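Local coordinates for protein phospholipase C-beta (PLC-beta) (Sepia officinalis, PDB 3QR0) that is a calcium-binding phospholipase C of the beta class, in which a PH domain, EF-hand-like helices and a C2 domain surround an X/Y barrel, at residues 220-225 against 659-664; 367-372 against 398-403; 542-547 against 558-563; 67-72 against 750-755. All coordinates share one frame; numbering follows the deposited sequence. Where two conformers were deposited one is given.

In the fold
Interactions 2 and 3 belong to the X and Y halves of the barrel, their nearest atoms about 7 Å apart. Glu368 and Asp370 of interaction 2 bind the calcium directly, whereas the side chain of Met544 in interaction 3 lies about 13 Å from it. Interactions 1 and 4 reach the same C2 sheet from different partners, the EF-hand-like helices and the PH domain; Leu662 CD2 packs on Leu750 CD1 at 3.7 Å where the two meet. Interaction 4 comes within about 4 Å of interaction 2 (nearest atoms) without touching it. Interaction 1 lies far from the metal region, its centre about 45 Å from that of interaction 2. Along the chain, interaction 4 closes around the other three.

Interaction 1: residues 220-225 against 659-664; sequences KFYLAL and AQFLSD
The end of an EF-hand-like helix, 215-225, meets the C2 domain where strand 650-660 runs out into a turn, and Tyr222 and Phe661 carry most of this interdomain contact. Phe661 has a left-handed backbone conformation just after the strand and sends its ring toward the helix. Tyr222 CE1 lies in the plane of that ring, at its edge, 3.7 Å from Phe661 CE2; relative to the tyrosine ring the approach is oblique. Leu225 CD2 adds a looser touch, 4.4 Å from Phe661 CE1, again at the ring edge. With CG of Tyr222 turned opposite the backbone N (chi1 -179°), the ring extends far enough for Tyr222 OH to sit 3.8 Å from Gln660 CG, the plane of the tyrosine ring 61° from that of the Gln660 amide. Leu181 of helix 174-181 touches both Leu225 and Phe661, and Trp155 meets Tyr222 edge-to-face. Gln151 ties the polar ends together: its OE1 bonds Tyr222 OH, which also pairs with Arg228, and its NE2 bonds Gln660 OE1. The two segments share no hydrogen bond, so the interface is apolar ring packing, with Gln151 serving both buried polar atoms and Arg228 also the hydroxyl.

Interaction 2: residues 367-372 against 398-403; sequences LELDCW and YAIAES. With CA (calcium ion), chain B.
Strand 366-372 packs against helix 393-403 with the CA atoms of Leu367 and Ile400 9.4 Å apart, a separation bridged by side chains alone. Strand and helix belong to a beta-alpha-beta crossover of the TIM-like barrel, with the short strands 380-381 and 391-392 inserted before the helix; the chain then returns into strand 412-418, which runs parallel to 366-372 and beside it. Within 398-403, Ile400 makes the contact. Its CG1 lies opposite the carbonyl carbon (chi1 -68°) and the chain then extends, so that CD1 reaches two leucines of the strand. Leu367 CD1 meets Ile400 CG1 tip to tip at 4.0 Å, and Leu369 CD2 meets Ile400 CD1 in the same manner at 4.1 Å. Val359 and Leu360 of helix 354-361 also pack on Leu367, while Phe393 and Val396, earlier on the same helix as Ile400, also touch Leu369, making a buried layer between barrel wall and helices.

Glu368 and Asp370, each the next residue after one of these leucines, project from the other side of the strand to the calcium ion. Asp370 grips it with both oxygens, OD1 and OD2 each 2.5 Å from the metal. Glu368, extended from a chi1 of -174°, uses a single oxygen; its OE1 forms a salt bridge with Arg570, which would help fix the carboxylate's rotation. Asn339 and Glu417 complete the protein ligands, and Tyr341 bonds Asp370 OD2. Two waters fill further positions on the metal, while Glu368 OE2 binds the calcium at 2.4 Å and its OE1 stays 3.9 Å from it.

Interaction 3: residues 542-547 against 558-563; sequences SSMVET and EDFVDY
Met544 and Phe560 approach from opposite directions, the methionine chain extended beyond CG (chi2 -174°) to bring SD within 4.1 Å of Phe560 CZ. SD lies 5.2 Å from the ring centroid and 57° off the ring normal, an oblique Met-aromatic contact. Beside it, Tyr563 points its hydroxyl at Ser542, whose N is 3.6 Å from Tyr563 OH without a hydrogen bond between them. A water lies between the two side chains: it sits at the edge of the tyrosine ring, in its plane, and donates to Ser542 OG at 3.0 Å. Its modelled 2.5 Å from Tyr563 OH is suspiciously short, so the strength of that link is doubtful. Farther out, Ser542 OG is bonded to Val524 O, and Tyr563 OH makes a weak bond to Ile568 O. Phe526 packs on both Ser542 and Met544, while Phe529 meets the Phe560 ring with planes at about 45°. In the barrel's Y half, strand 540-545 leads through helices 546-555 and 557-563 into strand 569-572, its parallel neighbour, so the contact lies inside a beta-alpha-beta unit. Thr569 touches both Phe560 and Tyr563. The interface thus combines sulfur-aromatic packing with a water between two hydroxyls not bonded to each other directly.

Interaction 4: residues 67-72 against 750-755; sequences LAYVRD and LRNESN
CG of Arg71 lies opposite the carbonyl carbon (chi1 -62°), and the chain bends at chi2 (-67°) and is extended beyond, bringing the guanidinium to Ser754, whose OG sits between its own backbone N and carbonyl carbon. This joins an edge strand of the PH domain, 70-75, to the type I beta turn Asn752-Asn755 that follows C2 strand 746-751. Arg71 and Asp72 both face Cys109 as a classic beta bulge. Arg71 NH2 donates to Ser754 OG at 2.9 Å, nearly straight at 161° and almost in the guanidinium plane. A water, also at that group's edge, accepts from Arg71 NH1 at 2.6 Å and donates to Ser754 O at 2.7 Å. With Arg71 NE bonded to Gly111 O, all three nitrogens are engaged, which should fix the rotation of the buried guanidinium. Ser754 OG also lies 2.8 Å from Asn752 OD1, an oxygen that accepts from Arg756 N and weakly from Ser754 N; Tyr112 O is a further partner of OG. Alongside, the Tyr69 ring crosses the Asn752 amide obliquely, and its hydroxyl bonds Pro757 O. Tyr69 CE1 comes to 4.0 Å from Asn752 ND2.

Interaction 1: residues 220-225 against 659-664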
loop_
_atom_site.group_PDB
_atom_site.type_symbol
_atom_site.label_atom_id
_atom_site.label_comp_id
_atom_site.label_asym_id
_atom_site.label_seq_id
_atom_site.Cartn_x
_atom_site.Cartn_y
_atom_site.Cartn_z
ATOM N N LYS A 220 24.212 17.881 10.122
ATOM C CA LYS A 220 25.190 17.859 11.217
ATOM C C LYS A 220 24.470 17.773 12.582
ATOM O O LYS A 220 24.986 17.188 13.530
ATOM C CB LYS A 220 26.107 19.093 11.151
ATOM C CG LYS A 220 27.486 18.882 11.773
ATOM C CD LYS A 220 28.365 20.136 11.676
ATOM C CE LYS A 220 29.559 20.040 12.622
ATOM N NZ LYS A 220 30.424 21.260 12.602
ATOM N N PHE A 221 23.269 18.346 12.665
ATOM C CA PHE A 221 22.418 18.202 13.852
ATOM C C PHE A 221 21.992 16.741 14.048
ATOM O O PHE A 221 22.041 16.231 15.165
ATOM C CB PHE A 221 21.209 19.146 13.755
ATOM C CG PHE A 221 20.104 18.854 14.740
ATOM C CD1 PHE A 221 20.329 18.926 16.105
ATOM C CD2 PHE A 221 18.824 18.557 14.292
ATOM C CE1 PHE A 221 19.301 18.678 17.009
ATOM C CE2 PHE A 221 17.794 18.308 15.188
ATOM C CZ PHE A 221 18.033 18.368 16.548
ATOM N N TYR A 222 21.593 16.075 12.963
ATOM C CA TYR A 222 21.310 14.632 12.990
ATOM C C TYR A 222 22.508 13.855 13.542
ATOM O O TYR A 222 22.348 13.003 14.414
ATOM C CB TYR A 222 20.958 14.107 11.586
ATOM C CG TYR A 222 20.626 12.625 11.533
ATOM C CD1 TYR A 222 19.309 12.187 11.524
ATOM C CD2 TYR A 222 21.635 11.662 11.479
ATOM C CE1 TYR A 222 19.000 10.830 11.475
ATOM C CE2 TYR A 222 21.338 10.305 11.433
ATOM C CZ TYR A 222 20.017 9.894 11.431
ATOM O OH TYR A 222 19.707 8.556 11.389
ATOM N N LEU A 223 23.701 14.160 13.030
ATOM C CA LEU A 223 24.932 13.500 13.481
ATOM C C LEU A 223 25.177 13.728 14.973
ATOM O O LEU A 223 25.600 12.815 15.681
ATOM C CB LEU A 223 26.144 13.991 12.680
ATOM C CG LEU A 223 26.155 13.719 11.173
ATOM C CD1 LEU A 223 27.416 14.310 10.530
ATOM C CD2 LEU A 223 26.056 12.231 10.899
ATOM N N ALA A 224 24.905 14.947 15.438
ATOM C CA ALA A 224 25.044 15.300 16.852
ATOM C C ALA A 224 23.961 14.689 17.747
ATOM O O ALA A 224 24.195 14.484 18.939
ATOM C CB ALA A 224 25.044 16.817 17.016
ATOM N N LEU A 225 22.783 14.419 17.185
ATOM C CA LEU A 225 21.645 13.949 17.976
ATOM C C LEU A 225 21.669 12.448 18.213
ATOM O O LEU A 225 21.667 11.997 19.358
ATOM C CB LEU A 225 20.317 14.329 17.309
ATOM C CG LEU A 225 19.053 13.895 18.067
ATOM C CD1 LEU A 225 19.065 14.450 19.489
ATOM C CD2 LEU A 225 17.797 14.334 17.328
ATOM N N ALA A 659 17.147 1.049 15.039
ATOM C CA ALA A 659 15.995 1.796 14.547
ATOM C C ALA A 659 16.119 3.254 14.943
ATOM O O ALA A 659 16.815 3.583 15.899
ATOM C CB ALA A 659 14.696 1.206 15.081
ATOM N N GLN A 660 15.455 4.123 14.185
ATOM C CA GLN A 660 15.477 5.557 14.437
ATOM C C GLN A 660 14.063 6.115 14.513
ATOM O O GLN A 660 13.201 5.745 13.717
ATOM C CB GLN A 660 16.240 6.292 13.334
ATOM C CG GLN A 660 17.701 5.860 13.182
ATOM C CD GLN A 660 17.860 4.579 12.395
ATOM O OE1 GLN A 660 17.281 4.423 11.314
ATOM N NE2 GLN A 660 18.645 3.644 12.931
ATOM N N PHE A 661 13.847 7.007 15.476
ATOM C CA PHE A 661 12.629 7.806 15.567
ATOM C C PHE A 661 11.364 6.968 15.568
ATOM O O PHE A 661 10.419 7.261 14.843
ATOM C CB PHE A 661 12.578 8.828 14.431
ATOM C CG PHE A 661 13.763 9.735 14.387
ATOM C CD1 PHE A 661 13.977 10.660 15.394
ATOM C CD2 PHE A 661 14.664 9.671 13.335
ATOM C CE1 PHE A 661 15.074 11.507 15.358
ATOM C CE2 PHE A 661 15.754 10.516 13.289
ATOM C CZ PHE A 661 15.962 11.433 14.304
ATOM N N LEU A 662 11.355 5.920 16.382
ATOM C CA LEU A 662 10.173 5.072 16.496
ATOM C C LEU A 662 9.012 5.797 17.166
ATOM O O LEU A 662 7.857 5.498 16.881
ATOM C CB LEU A 662 10.489 3.794 17.271
ATOM C CG LEU A 662 11.423 2.807 16.577
ATOM C CD1 LEU A 662 11.554 1.563 17.441
ATOM C CD2 LEU A 662 10.924 2.449 15.172
ATOM N N SER A 663 9.316 6.745 18.052
ATOM C CA SER A 663 8.278 7.400 18.841
ATOM C C SER A 663 8.710 8.746 19.416
ATOM O O SER A 663 9.903 9.019 19.582
ATOM C CB SER A 663 7.850 6.476 19.983
ATOM O OG SER A 663 6.905 7.112 20.819
ATOM N N ASP A 664 7.715 9.569 19.745
ATOM C CA ASP A 664 7.949 10.860 20.401
ATOM C C ASP A 664 8.081 10.733 21.928
ATOM O O ASP A 664 8.307 11.730 22.619
ATOM C CB ASP A 664 6.855 11.878 20.026
ATOM C CG ASP A 664 5.443 11.309 20.127
ATOM O OD1 ASP A 664 5.204 10.413 20.963
ATOM O OD2 ASP A 664 4.568 11.763 19.357
#

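Interaction 2: residues 367-372 against 398-403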
loop_
_atom_site.group_PDB
_atom_site.type_symbol
_atom_site.label_atom_id
_atom_site.label_comp_id
_atom_site.label_asym_id
_atom_site.label_seq_id
_atom_site.Cartn_x
_atom_site.Cartn_y
_atom_site.Cartn_z
ATOM N N LEU A 367 -14.239 -5.029 -6.633
ATOM C CA LEU A 367 -15.103 -4.643 -5.527
ATOM C C LEU A 367 -16.322 -5.537 -5.497
ATOM O O LEU A 367 -16.655 -6.180 -6.500
ATOM C CB LEU A 367 -15.576 -3.199 -5.700
ATOM C CG LEU A 367 -14.561 -2.159 -6.160
ATOM C CD1 LEU A 367 -15.278 -0.843 -6.453
ATOM C CD2 LEU A 367 -13.463 -1.964 -5.132
ATOM N N GLU A 368 -17.002 -5.558 -4.356
ATOM C CA GLU A 368 -18.220 -6.331 -4.214
ATOM C C GLU A 368 -19.405 -5.447 -3.832
ATOM O O GLU A 368 -19.288 -4.563 -2.980
ATOM C CB GLU A 368 -18.026 -7.423 -3.175
ATOM C CG GLU A 368 -19.203 -8.388 -3.066
ATOM C CD GLU A 368 -18.879 -9.603 -2.230
ATOM O OE1 GLU A 368 -17.765 -9.652 -1.669
ATOM O OE2 GLU A 368 -19.735 -10.506 -2.119
ATOM N N LEU A 369 -20.536 -5.702 -4.480
ATOM C CA LEU A 369 -21.786 -5.005 -4.219
ATOM C C LEU A 369 -22.859 -6.065 -3.980
ATOM O O LEU A 369 -23.210 -6.815 -4.898
ATOM C CB LEU A 369 -22.176 -4.117 -5.410
ATOM C CG LEU A 369 -21.312 -2.896 -5.784
ATOM C CD1 LEU A 369 -19.934 -3.278 -6.333
ATOM C CD2 LEU A 369 -22.039 -2.024 -6.807
ATOM N N ASP A 370 -23.347 -6.140 -2.740
ATOM C CA ASP A 370 -24.437 -7.045 -2.366
ATOM C C ASP A 370 -25.747 -6.291 -2.514
ATOM O O ASP A 370 -26.086 -5.456 -1.666
ATOM C CB ASP A 370 -24.299 -7.511 -0.909
ATOM C CG ASP A 370 -23.174 -8.503 -0.699
ATOM O OD1 ASP A 370 -22.364 -8.749 -1.620
ATOM O OD2 ASP A 370 -23.077 -9.043 0.422
ATOM N N CYS A 371 -26.495 -6.605 -3.571
ATOM C CA CYS A 371 -27.686 -5.838 -3.929
ATOM C C CYS A 371 -28.975 -6.508 -3.446
ATOM O O CYS A 371 -29.195 -7.691 -3.696
ATOM C CB CYS A 371 -27.735 -5.630 -5.443
ATOM S SG CYS A 371 -26.202 -4.937 -6.105
ATOM N N TRP A 372 -29.813 -5.735 -2.757
ATOM C CA TRP A 372 -31.098 -6.209 -2.232
ATOM C C TRP A 372 -32.217 -5.223 -2.583
ATOM O O TRP A 372 -31.960 -4.043 -2.857
ATOM C CB TRP A 372 -31.017 -6.387 -0.705
ATOM C CG TRP A 372 -29.979 -7.393 -0.270
ATOM C CD1 TRP A 372 -28.646 -7.169 -0.094
ATOM C CD2 TRP A 372 -30.198 -8.777 0.039
ATOM N NE1 TRP A 372 -28.019 -8.327 0.311
ATOM C CE2 TRP A 372 -28.949 -9.330 0.392
ATOM C CE3 TRP A 372 -31.330 -9.601 0.053
ATOM C CZ2 TRP A 372 -28.796 -10.676 0.747
ATOM C CZ3 TRP A 372 -31.178 -10.941 0.406
ATOM C CH2 TRP A 372 -29.919 -11.462 0.751
ATOM N N TYR A 398 -22.289 5.906 -8.344
ATOM C CA TYR A 398 -21.765 7.256 -8.589
ATOM C C TYR A 398 -20.447 7.494 -7.836
ATOM O O TYR A 398 -19.572 8.207 -8.329
ATOM C CB TYR A 398 -22.818 8.324 -8.258
ATOM C CG TYR A 398 -23.781 8.541 -9.400
ATOM C CD1 TYR A 398 -23.459 9.404 -10.444
ATOM C CD2 TYR A 398 -24.991 7.861 -9.462
ATOM C CE1 TYR A 398 -24.327 9.605 -11.507
ATOM C CE2 TYR A 398 -25.871 8.050 -10.527
ATOM C CZ TYR A 398 -25.532 8.927 -11.545
ATOM O OH TYR A 398 -26.385 9.122 -12.601
ATOM N N ALA A 399 -20.301 6.877 -6.663
ATOM C CA ALA A 399 -19.035 6.894 -5.914
ATOM C C ALA A 399 -17.939 6.144 -6.669
ATOM O O ALA A 399 -16.814 6.642 -6.822
ATOM C CB ALA A 399 -19.227 6.275 -4.527
ATOM N N ILE A 400 -18.273 4.951 -7.150
ATOM C CA ILE A 400 -17.346 4.157 -7.950
ATOM C C ILE A 400 -16.925 4.920 -9.213
ATOM O O ILE A 400 -15.739 4.970 -9.553
ATOM C CB ILE A 400 -17.951 2.777 -8.329
ATOM C CG1 ILE A 400 -18.096 1.900 -7.077
ATOM C CG2 ILE A 400 -17.070 2.065 -9.353
ATOM C CD1 ILE A 400 -18.946 0.659 -7.264
ATOM N N ALA A 401 -17.897 5.531 -9.888
ATOM C CA ALA A 401 -17.630 6.279 -11.114
ATOM C C ALA A 401 -16.661 7.442 -10.867
ATOM O O ALA A 401 -15.816 7.732 -11.709
ATOM C CB ALA A 401 -18.940 6.780 -11.732
ATOM N N GLU A 402 -16.773 8.088 -9.709
ATOM C CA GLU A 402 -15.863 9.172 -9.337
ATOM C C GLU A 402 -14.413 8.708 -9.141
ATOM O O GLU A 402 -13.480 9.330 -9.653
ATOM C CB GLU A 402 -16.351 9.862 -8.051
ATOM C CG GLU A 402 -15.468 11.018 -7.589
ATOM C CD GLU A 402 -15.790 11.520 -6.194
ATOM O OE1 GLU A 402 -16.884 11.221 -5.660
ATOM O OE2 GLU A 402 -14.929 12.237 -5.637
ATOM N N SER A 403 -14.225 7.626 -8.393
ATOM C CA SER A 403 -12.906 7.272 -7.864
ATOM C C SER A 403 -12.193 6.152 -8.622
ATOM O O SER A 403 -10.999 5.939 -8.425
ATOM C CB SER A 403 -13.040 6.888 -6.389
ATOM O OG SER A 403 -13.643 7.943 -5.655
HETATM CA CA CA B . -21.266 -10.649 -0.316
HETATM O O HOH W 1 -22.006 -11.767 1.745
HETATM O O HOH W 2 -19.706 -12.373 0.410
#

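Interaction 3: residues 542-547 against 558-563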
loop_
_atom_site.group_PDB
_atom_site.type_symbol
_atom_site.label_atom_id
_atom_site.label_comp_id
_atom_site.label_asym_id
_atom_site.label_seq_id
_atom_site.Cartn_x
_atom_site.Cartn_y
_atom_site.Cartn_z
ATOM N N SER A 542 -15.115 -18.610 -11.789
ATOM C CA SER A 542 -15.805 -19.031 -10.594
ATOM C C SER A 542 -15.352 -18.199 -9.412
ATOM O O SER A 542 -14.181 -17.825 -9.299
ATOM C CB SER A 542 -15.607 -20.526 -10.350
ATOM O OG SER A 542 -16.465 -21.279 -11.207
ATOM N N SER A 543 -16.316 -17.871 -8.562
ATOM C CA SER A 543 -16.062 -17.142 -7.333
ATOM C C SER A 543 -16.285 -18.151 -6.221
ATOM O O SER A 543 -17.405 -18.607 -6.017
ATOM C CB SER A 543 -17.017 -15.951 -7.213
ATOM O OG SER A 543 -16.687 -15.133 -6.097
ATOM N N MET A 544 -15.203 -18.528 -5.543
ATOM C CA MET A 544 -15.235 -19.586 -4.544
ATOM C C MET A 544 -15.070 -19.037 -3.135
ATOM O O MET A 544 -14.132 -18.281 -2.860
ATOM C CB MET A 544 -14.090 -20.564 -4.791
ATOM C CG MET A 544 -14.033 -21.158 -6.172
ATOM S SD MET A 544 -12.731 -22.407 -6.244
ATOM C CE MET A 544 -12.786 -22.857 -7.980
ATOM N N VAL A 545 -15.948 -19.452 -2.228
ATOM C CA VAL A 545 -15.715 -19.219 -0.808
ATOM C C VAL A 545 -14.421 -19.951 -0.442
ATOM O O VAL A 545 -14.061 -20.928 -1.093
ATOM C CB VAL A 545 -16.910 -19.683 0.057
ATOM C CG1 VAL A 545 -17.026 -21.219 0.084
ATOM C CG2 VAL A 545 -16.800 -19.110 1.468
ATOM N N GLU A 546 -13.693 -19.465 0.560
ATOM C CA GLU A 546 -12.395 -20.048 0.881
ATOM C C GLU A 546 -12.486 -21.551 1.131
ATOM O O GLU A 546 -11.588 -22.284 0.752
ATOM C CB GLU A 546 -11.721 -19.336 2.065
ATOM C CG GLU A 546 -12.346 -19.569 3.419
ATOM C CD GLU A 546 -11.621 -18.813 4.527
ATOM O OE1 GLU A 546 -12.086 -17.719 4.897
ATOM O OE2 GLU A 546 -10.584 -19.304 5.024
ATOM N N THR A 547 -13.577 -22.005 1.743
ATOM C CA THR A 547 -13.790 -23.429 2.000
ATOM C C THR A 547 -13.776 -24.254 0.705
ATOM O O THR A 547 -13.178 -25.327 0.666
ATOM C CB THR A 547 -15.118 -23.668 2.747
ATOM O OG1 THR A 547 -15.188 -22.793 3.879
ATOM C CG2 THR A 547 -15.227 -25.113 3.218
ATOM N N GLU A 558 -2.139 -28.995 -8.672
ATOM C CA GLU A 558 -1.553 -28.756 -9.994
ATOM C C GLU A 558 -2.603 -28.319 -11.013
ATOM O O GLU A 558 -2.366 -27.400 -11.800
ATOM C CB GLU A 558 -0.830 -30.003 -10.511
ATOM C CG GLU A 558 0.318 -30.478 -9.638
ATOM C CD GLU A 558 -0.075 -31.607 -8.708
ATOM O OE1 GLU A 558 -1.279 -31.750 -8.398
ATOM O OE2 GLU A 558 0.831 -32.359 -8.286
ATOM N N ASP A 559 -3.760 -28.976 -10.993
ATOM C CA ASP A 559 -4.866 -28.619 -11.887
ATOM C C ASP A 559 -5.409 -27.212 -11.602
ATOM O O ASP A 559 -5.830 -26.512 -12.525
ATOM C CB ASP A 559 -6.017 -29.621 -11.773
ATOM C CG ASP A 559 -5.635 -31.028 -12.225
ATOM O OD1 ASP A 559 -4.614 -31.205 -12.922
ATOM O OD2 ASP A 559 -6.380 -31.967 -11.879
ATOM N N PHE A 560 -5.392 -26.808 -10.330
ATOM C CA PHE A 560 -5.861 -25.479 -9.938
ATOM C C PHE A 560 -4.956 -24.422 -10.576
ATOM O O PHE A 560 -5.439 -23.460 -11.176
ATOM C CB PHE A 560 -5.868 -25.333 -8.408
ATOM C CG PHE A 560 -6.882 -24.348 -7.868
ATOM C CD1 PHE A 560 -7.476 -23.372 -8.671
ATOM C CD2 PHE A 560 -7.209 -24.375 -6.518
ATOM C CE1 PHE A 560 -8.398 -22.480 -8.141
ATOM C CE2 PHE A 560 -8.127 -23.475 -5.985
ATOM C CZ PHE A 560 -8.719 -22.529 -6.796
ATOM N N VAL A 561 -3.644 -24.616 -10.452
ATOM C CA VAL A 561 -2.670 -23.721 -11.081
ATOM C C VAL A 561 -2.876 -23.647 -12.603
ATOM O O VAL A 561 -2.838 -22.561 -13.178
ATOM C CB VAL A 561 -1.221 -24.152 -10.757
ATOM C CG1 VAL A 561 -0.211 -23.351 -11.574
ATOM C CG2 VAL A 561 -0.938 -24.006 -9.254
ATOM N N ASP A 562 -3.118 -24.794 -13.238
ATOM C CA ASP A 562 -3.332 -24.840 -14.688
ATOM C C ASP A 562 -4.622 -24.132 -15.111
ATOM O O ASP A 562 -4.636 -23.406 -16.100
ATOM C CB ASP A 562 -3.359 -26.287 -15.189
ATOM C CG ASP A 562 -1.964 -26.892 -15.360
ATOM O OD1 ASP A 562 -1.899 -28.068 -15.765
ATOM O OD2 ASP A 562 -0.946 -26.217 -15.097
ATOM N N TYR A 563 -5.697 -24.348 -14.360
ATOM C CA TYR A 563 -6.967 -23.643 -14.585
ATOM C C TYR A 563 -6.770 -22.121 -14.613
ATOM O O TYR A 563 -7.300 -21.424 -15.490
ATOM C CB TYR A 563 -7.987 -24.037 -13.503
ATOM C CG TYR A 563 -9.225 -23.170 -13.467
ATOM C CD1 TYR A 563 -10.371 -23.518 -14.179
ATOM C CD2 TYR A 563 -9.247 -21.996 -12.722
ATOM C CE1 TYR A 563 -11.510 -22.714 -14.147
ATOM C CE2 TYR A 563 -10.376 -21.188 -12.687
ATOM C CZ TYR A 563 -11.502 -21.551 -13.396
ATOM O OH TYR A 563 -12.609 -20.734 -13.351
HETATM O O HOH W 3 -15.036 -21.288 -13.881
#

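Interaction 4: residues 67-72 against 750-755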
loop_
_atom_site.group_PDB
_atom_site.type_symbol
_atom_site.label_atom_id
_atom_site.label_comp_id
_atom_site.label_asym_id
_atom_site.label_seq_id
_atom_site.Cartn_x
_atom_site.Cartn_y
_atom_site.Cartn_z
ATOM N N LEU A 67 0.659 15.647 4.003
ATOM C CA LEU A 67 0.100 15.042 2.795
ATOM C C LEU A 67 0.319 13.523 2.730
ATOM O O LEU A 67 -0.325 12.842 1.930
ATOM C CB LEU A 67 0.661 15.715 1.542
ATOM C CG LEU A 67 0.275 17.183 1.342
ATOM C CD1 LEU A 67 0.818 17.698 0.023
ATOM C CD2 LEU A 67 -1.238 17.379 1.403
ATOM N N ALA A 68 1.198 13.003 3.587
ATOM C CA ALA A 68 1.377 11.559 3.752
ATOM C C ALA A 68 0.082 10.837 4.153
ATOM O O ALA A 68 -0.053 9.645 3.905
ATOM C CB ALA A 68 2.468 11.273 4.773
ATOM N N TYR A 69 -0.852 11.549 4.780
ATOM C CA TYR A 69 -2.110 10.945 5.221
ATOM C C TYR A 69 -3.345 11.524 4.519
ATOM O O TYR A 69 -4.473 11.200 4.877
ATOM C CB TYR A 69 -2.209 11.049 6.742
ATOM C CG TYR A 69 -0.922 10.590 7.403
ATOM C CD1 TYR A 69 -0.467 9.285 7.238
ATOM C CD2 TYR A 69 -0.142 11.467 8.152
ATOM C CE1 TYR A 69 0.725 8.861 7.808
ATOM C CE2 TYR A 69 1.054 11.052 8.727
ATOM C CZ TYR A 69 1.480 9.750 8.553
ATOM O OH TYR A 69 2.660 9.330 9.125
ATOM N N VAL A 70 -3.130 12.356 3.502
ATOM C CA VAL A 70 -4.237 12.868 2.698
ATOM C C VAL A 70 -4.704 11.750 1.766
ATOM O O VAL A 70 -3.890 11.085 1.117
ATOM C CB VAL A 70 -3.851 14.137 1.908
ATOM C CG1 VAL A 70 -4.862 14.411 0.799
ATOM C CG2 VAL A 70 -3.750 15.331 2.864
ATOM N N ARG A 71 -6.015 11.531 1.741
ATOM C CA ARG A 71 -6.616 10.415 1.006
ATOM C C ARG A 71 -7.277 10.863 -0.280
ATOM O O ARG A 71 -7.212 10.178 -1.301
ATOM C CB ARG A 71 -7.645 9.710 1.894
ATOM C CG ARG A 71 -7.049 9.100 3.155
ATOM C CD ARG A 71 -6.125 7.952 2.834
ATOM N NE ARG A 71 -5.361 7.502 3.994
ATOM C CZ ARG A 71 -4.586 6.420 4.015
ATOM N NH1 ARG A 71 -4.467 5.646 2.943
ATOM N NH2 ARG A 71 -3.932 6.103 5.122
ATOM N N ASP A 72 -7.930 12.013 -0.233
ATOM C CA ASP A 72 -8.540 12.563 -1.419
ATOM C C ASP A 72 -8.731 14.060 -1.255
ATOM O O ASP A 72 -8.771 14.576 -0.137
ATOM C CB ASP A 72 -9.889 11.886 -1.683
ATOM C CG ASP A 72 -10.269 11.872 -3.161
ATOM O OD1 ASP A 72 -9.548 12.462 -4.001
ATOM O OD2 ASP A 72 -11.310 11.265 -3.485
ATOM N N LEU A 750 9.584 2.916 7.900
ATOM C CA LEU A 750 8.428 2.119 8.287
ATOM C C LEU A 750 7.106 2.704 7.791
ATOM O O LEU A 750 6.967 3.915 7.606
ATOM C CB LEU A 750 8.387 1.967 9.804
ATOM C CG LEU A 750 9.566 1.218 10.416
ATOM C CD1 LEU A 750 9.486 1.267 11.948
ATOM C CD2 LEU A 750 9.600 -0.227 9.923
ATOM N N ARG A 751 6.142 1.811 7.594
ATOM C CA ARG A 751 4.806 2.138 7.125
ATOM C C ARG A 751 3.777 1.740 8.169
ATOM O O ARG A 751 4.017 0.831 8.983
ATOM C CB ARG A 751 4.512 1.367 5.841
ATOM C CG ARG A 751 5.535 1.585 4.749
ATOM C CD ARG A 751 5.351 2.939 4.126
ATOM N NE ARG A 751 6.353 3.232 3.104
ATOM C CZ ARG A 751 6.399 2.674 1.896
ATOM N NH1 ARG A 751 5.516 1.754 1.525
ATOM N NH2 ARG A 751 7.350 3.039 1.048
ATOM N N ASN A 752 2.634 2.422 8.163
ATOM C CA ASN A 752 1.520 2.005 9.006
ATOM C C ASN A 752 0.754 0.875 8.311
ATOM O O ASN A 752 1.195 0.374 7.275
ATOM C CB ASN A 752 0.629 3.193 9.426
ATOM C CG ASN A 752 -0.066 3.882 8.267
ATOM O OD1 ASN A 752 -0.266 3.314 7.193
ATOM N ND2 ASN A 752 -0.454 5.134 8.494
ATOM N N GLU A 753 -0.372 0.467 8.884
ATOM C CA GLU A 753 -1.119 -0.690 8.366
ATOM C C GLU A 753 -1.678 -0.452 6.971
ATOM O O GLU A 753 -1.791 -1.393 6.182
ATOM C CB GLU A 753 -2.265 -1.068 9.303
ATOM C CG GLU A 753 -1.839 -1.533 10.676
ATOM C CD GLU A 753 -1.800 -0.412 11.701
ATOM O OE1 GLU A 753 -1.583 0.764 11.316
ATOM O OE2 GLU A 753 -1.982 -0.715 12.897
ATOM N N SER A 754 -2.012 0.803 6.660
ATOM C CA SER A 754 -2.503 1.169 5.321
ATOM C C SER A 754 -1.364 1.391 4.319
ATOM O O SER A 754 -1.600 1.813 3.189
ATOM C CB SER A 754 -3.380 2.425 5.388
ATOM O OG SER A 754 -2.614 3.583 5.676
ATOM N N ASN A 755 -0.137 1.109 4.755
ATOM C CA ASN A 755 1.075 1.267 3.954
ATOM C C ASN A 755 1.433 2.717 3.630
ATOM O O ASN A 755 2.105 2.981 2.640
ATOM C CB ASN A 755 1.031 0.423 2.663
ATOM C CG ASN A 755 2.428 0.015 2.179
ATOM O OD1 ASN A 755 3.325 -0.258 2.983
ATOM N ND2 ASN A 755 2.612 -0.026 0.867
HETATM O O HOH W 4 -3.463 3.375 2.076
#